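Local coordinates for dehydrogenase (Thermotoga maritima, PDB 3EZY), which catalyses the NAD(+)-dependent oxidation of myo-inositol to scyllo-inosose, probably as a step in myo-inositol degradation, at the interface of chains A and B. Numbering follows the deposited sequence. Chains: chain A/B, Dehydrogenase.

The interface of chains A and B. Residues chain A 193, 326-328; chain B 193, 326-328.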
ATOM      1  N   PHE A 193     -28.482   5.378  16.896  1.00 22.37           N
ATOM      2  CA  PHE A 193     -28.409   4.312  17.889  1.00 21.85           C
ATOM      3  C   PHE A 193     -26.977   4.186  18.397  1.00 22.15           C
ATOM      4  O   PHE A 193     -26.042   4.180  17.587  1.00 21.26           O
ATOM      5  CB  PHE A 193     -28.794   2.968  17.287  1.00 21.69           C
ATOM      6  CG  PHE A 193     -28.521   1.815  18.213  1.00 21.94           C
ATOM      7  CD1 PHE A 193     -29.440   1.463  19.160  1.00 22.53           C
ATOM      8  CD2 PHE A 193     -27.306   1.136  18.170  1.00 22.87           C
ATOM      9  CE1 PHE A 193     -29.207   0.444  20.025  1.00 20.96           C
ATOM     10  CE2 PHE A 193     -27.044   0.088  19.029  1.00 23.27           C
ATOM     11  CZ  PHE A 193     -27.988  -0.260  19.983  1.00 25.28           C
ATOM     12  N   LYS A 326     -31.322   1.737  25.030  1.00 27.44           N
ATOM     13  CA  LYS A 326     -31.046   0.622  24.093  1.00 27.40           C
ATOM     14  C   LYS A 326     -31.990   0.618  22.890  1.00 26.08           C
ATOM     15  O   LYS A 326     -32.476  -0.392  22.483  1.00 25.70           O
ATOM     16  CB  LYS A 326     -31.096  -0.741  24.774  1.00 27.59           C
ATOM     17  CG  LYS A 326     -30.428  -0.814  26.131  1.00 30.81           C
ATOM     18  CD  LYS A 326     -28.959  -0.861  25.987  1.00 36.20           C
ATOM     19  CE  LYS A 326     -28.280  -1.893  26.962  1.00 43.02           C
ATOM     20  NZ  LYS A 326     -26.790  -2.173  26.586  1.00 46.19           N
ATOM     21  N   ARG A 327     -32.207   1.769  22.295  1.00 26.25           N
ATOM     22  CA  ARG A 327     -33.119   1.848  21.197  1.00 25.91           C
ATOM     23  C   ARG A 327     -32.669   3.027  20.368  1.00 26.31           C
ATOM     24  O   ARG A 327     -31.916   3.882  20.826  1.00 26.43           O
ATOM     25  CB  ARG A 327     -34.570   2.079  21.693  1.00 25.58           C
ATOM     26  CG  ARG A 327     -34.862   3.533  22.095  1.00 26.74           C
ATOM     27  CD  ARG A 327     -36.292   3.713  22.705  1.00 24.46           C
ATOM     28  NE  ARG A 327     -36.418   5.029  23.334  1.00 25.59           N
ATOM     29  CZ  ARG A 327     -36.745   6.136  22.689  1.00 27.80           C
ATOM     30  NH1 ARG A 327     -36.815   7.272  23.340  1.00 30.47           N
ATOM     31  NH2 ARG A 327     -37.026   6.107  21.394  1.00 28.78           N
ATOM     32  N   SER A 328     -33.175   3.070  19.155  1.00 26.16           N
ATOM     33  CA  SER A 328     -32.925   4.143  18.248  1.00 27.52           C
ATOM     34  C   SER A 328     -33.648   5.420  18.709  1.00 28.03           C
ATOM     35  O   SER A 328     -34.818   5.370  19.119  1.00 27.91           O
ATOM     36  CB  SER A 328     -33.451   3.697  16.883  1.00 26.96           C
ATOM     37  OG  SER A 328     -33.099   4.643  15.920  1.00 32.67           O
TER
ATOM     38  N   PHE B 193     -28.495  -4.915  16.973  1.00 24.13           N
ATOM     39  CA  PHE B 193     -29.357  -3.828  16.463  1.00 23.73           C
ATOM     40  C   PHE B 193     -29.176  -3.739  14.962  1.00 23.41           C
ATOM     41  O   PHE B 193     -28.055  -3.744  14.499  1.00 23.64           O
ATOM     42  CB  PHE B 193     -29.001  -2.482  17.101  1.00 22.99           C
ATOM     43  CG  PHE B 193     -29.673  -1.308  16.430  1.00 24.11           C
ATOM     44  CD1 PHE B 193     -30.938  -0.905  16.824  1.00 23.40           C
ATOM     45  CD2 PHE B 193     -29.070  -0.646  15.365  1.00 25.92           C
ATOM     46  CE1 PHE B 193     -31.591   0.136  16.191  1.00 25.14           C
ATOM     47  CE2 PHE B 193     -29.719   0.415  14.736  1.00 24.18           C
ATOM     48  CZ  PHE B 193     -30.979   0.811  15.163  1.00 26.67           C
ATOM     49  N   LYS B 326     -36.948  -1.053  15.937  1.00 29.17           N
ATOM     50  CA  LYS B 326     -36.074   0.123  16.175  1.00 29.17           C
ATOM     51  C   LYS B 326     -35.435   0.124  17.553  1.00 27.80           C
ATOM     52  O   LYS B 326     -35.296   1.171  18.201  1.00 28.81           O
ATOM     53  CB  LYS B 326     -36.791   1.468  15.934  1.00 29.30           C
ATOM     54  CG  LYS B 326     -37.667   1.561  14.667  1.00 32.22           C
ATOM     55  CD  LYS B 326     -36.916   1.281  13.379  1.00 39.31           C
ATOM     56  CE  LYS B 326     -37.894   0.877  12.222  1.00 45.57           C
ATOM     57  NZ  LYS B 326     -37.262   0.354  10.931  1.00 43.94           N
ATOM     58  N   ARG B 327     -35.066  -1.059  18.015  1.00 26.55           N
ATOM     59  CA  ARG B 327     -34.380  -1.203  19.284  1.00 26.16           C
ATOM     60  C   ARG B 327     -33.477  -2.419  19.167  1.00 25.36           C
ATOM     61  O   ARG B 327     -33.639  -3.214  18.263  1.00 22.21           O
ATOM     62  CB  ARG B 327     -35.369  -1.377  20.439  1.00 27.61           C
ATOM     63  CG  ARG B 327     -36.185  -2.676  20.430  1.00 27.49           C
ATOM     64  CD  ARG B 327     -36.717  -2.937  21.836  1.00 29.58           C
ATOM     65  NE  ARG B 327     -37.679  -4.043  21.909  1.00 29.10           N
ATOM     66  CZ  ARG B 327     -37.367  -5.316  22.148  1.00 29.21           C
ATOM     67  NH1 ARG B 327     -38.316  -6.233  22.202  1.00 30.41           N
ATOM     68  NH2 ARG B 327     -36.112  -5.688  22.341  1.00 25.93           N
ATOM     69  N   SER B 328     -32.510  -2.545  20.062  1.00 26.25           N
ATOM     70  CA  SER B 328     -31.683  -3.728  20.048  1.00 27.74           C
ATOM     71  C   SER B 328     -32.461  -4.880  20.659  1.00 28.12           C
ATOM     72  O   SER B 328     -33.394  -4.669  21.454  1.00 28.71           O
ATOM     73  CB  SER B 328     -30.359  -3.507  20.765  1.00 27.74           C
ATOM     74  OG  SER B 328     -30.557  -3.393  22.144  1.00 31.16           O
TER
HETATM   75  O   HOH W   1     -36.864   3.795  19.038  1.00 29.47           O
HETATM   76  O   HOH W   2     -33.889  -3.118  23.658  1.00 35.71           O
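A:Phe193 and B:Phe193, each on strand 189-197 of its own chain, lie face to face across the two-fold axis, with ring centroids 4.0 Å apart and planes 1° from parallel. The side chains slide past one another in opposite directions. Along A:Phe193, CB sits 3.7 Å from B:Phe193 CE2; CG lies over the centre of the partner ring; CD1 meets B:Phe193 CD1 at 3.6 Å, and CD2 faces CD2; CE1 lies over B:Phe193 CD1; CE2 and CZ come back over the partner's CB, with B:Ser328 CB approaching obliquely beyond the tip, on the side facing chain B. With CG anti to the backbone N (chi1 171°), the ring leaves its strand towards the other chain.

Beside the stack, the loops after helix 306-325 pair as a short antiparallel bridge centred on A:Arg327 and B:Arg327, whose CB atoms touch at 3.8 Å. A:Ser328 N donates to B:Lys326 O at 3.0 Å from above the carbonyl plane; B:Ser328 N, tilted from that plane, returns the bond to A:Lys326 O at 3.2 Å. Both are nearly straight at the hydrogen. A water next to each bond joins the Lys326 carbonyl to the Ser328 O of the opposite chain. B:Arg327 NH2 turns back to B:Ser328 O at 3.0 Å. Stack and bridge join chains A and B at one end of a larger symmetric interface, and may help hold this pair together in the deposited four-chain assembly, if that pairing is biological.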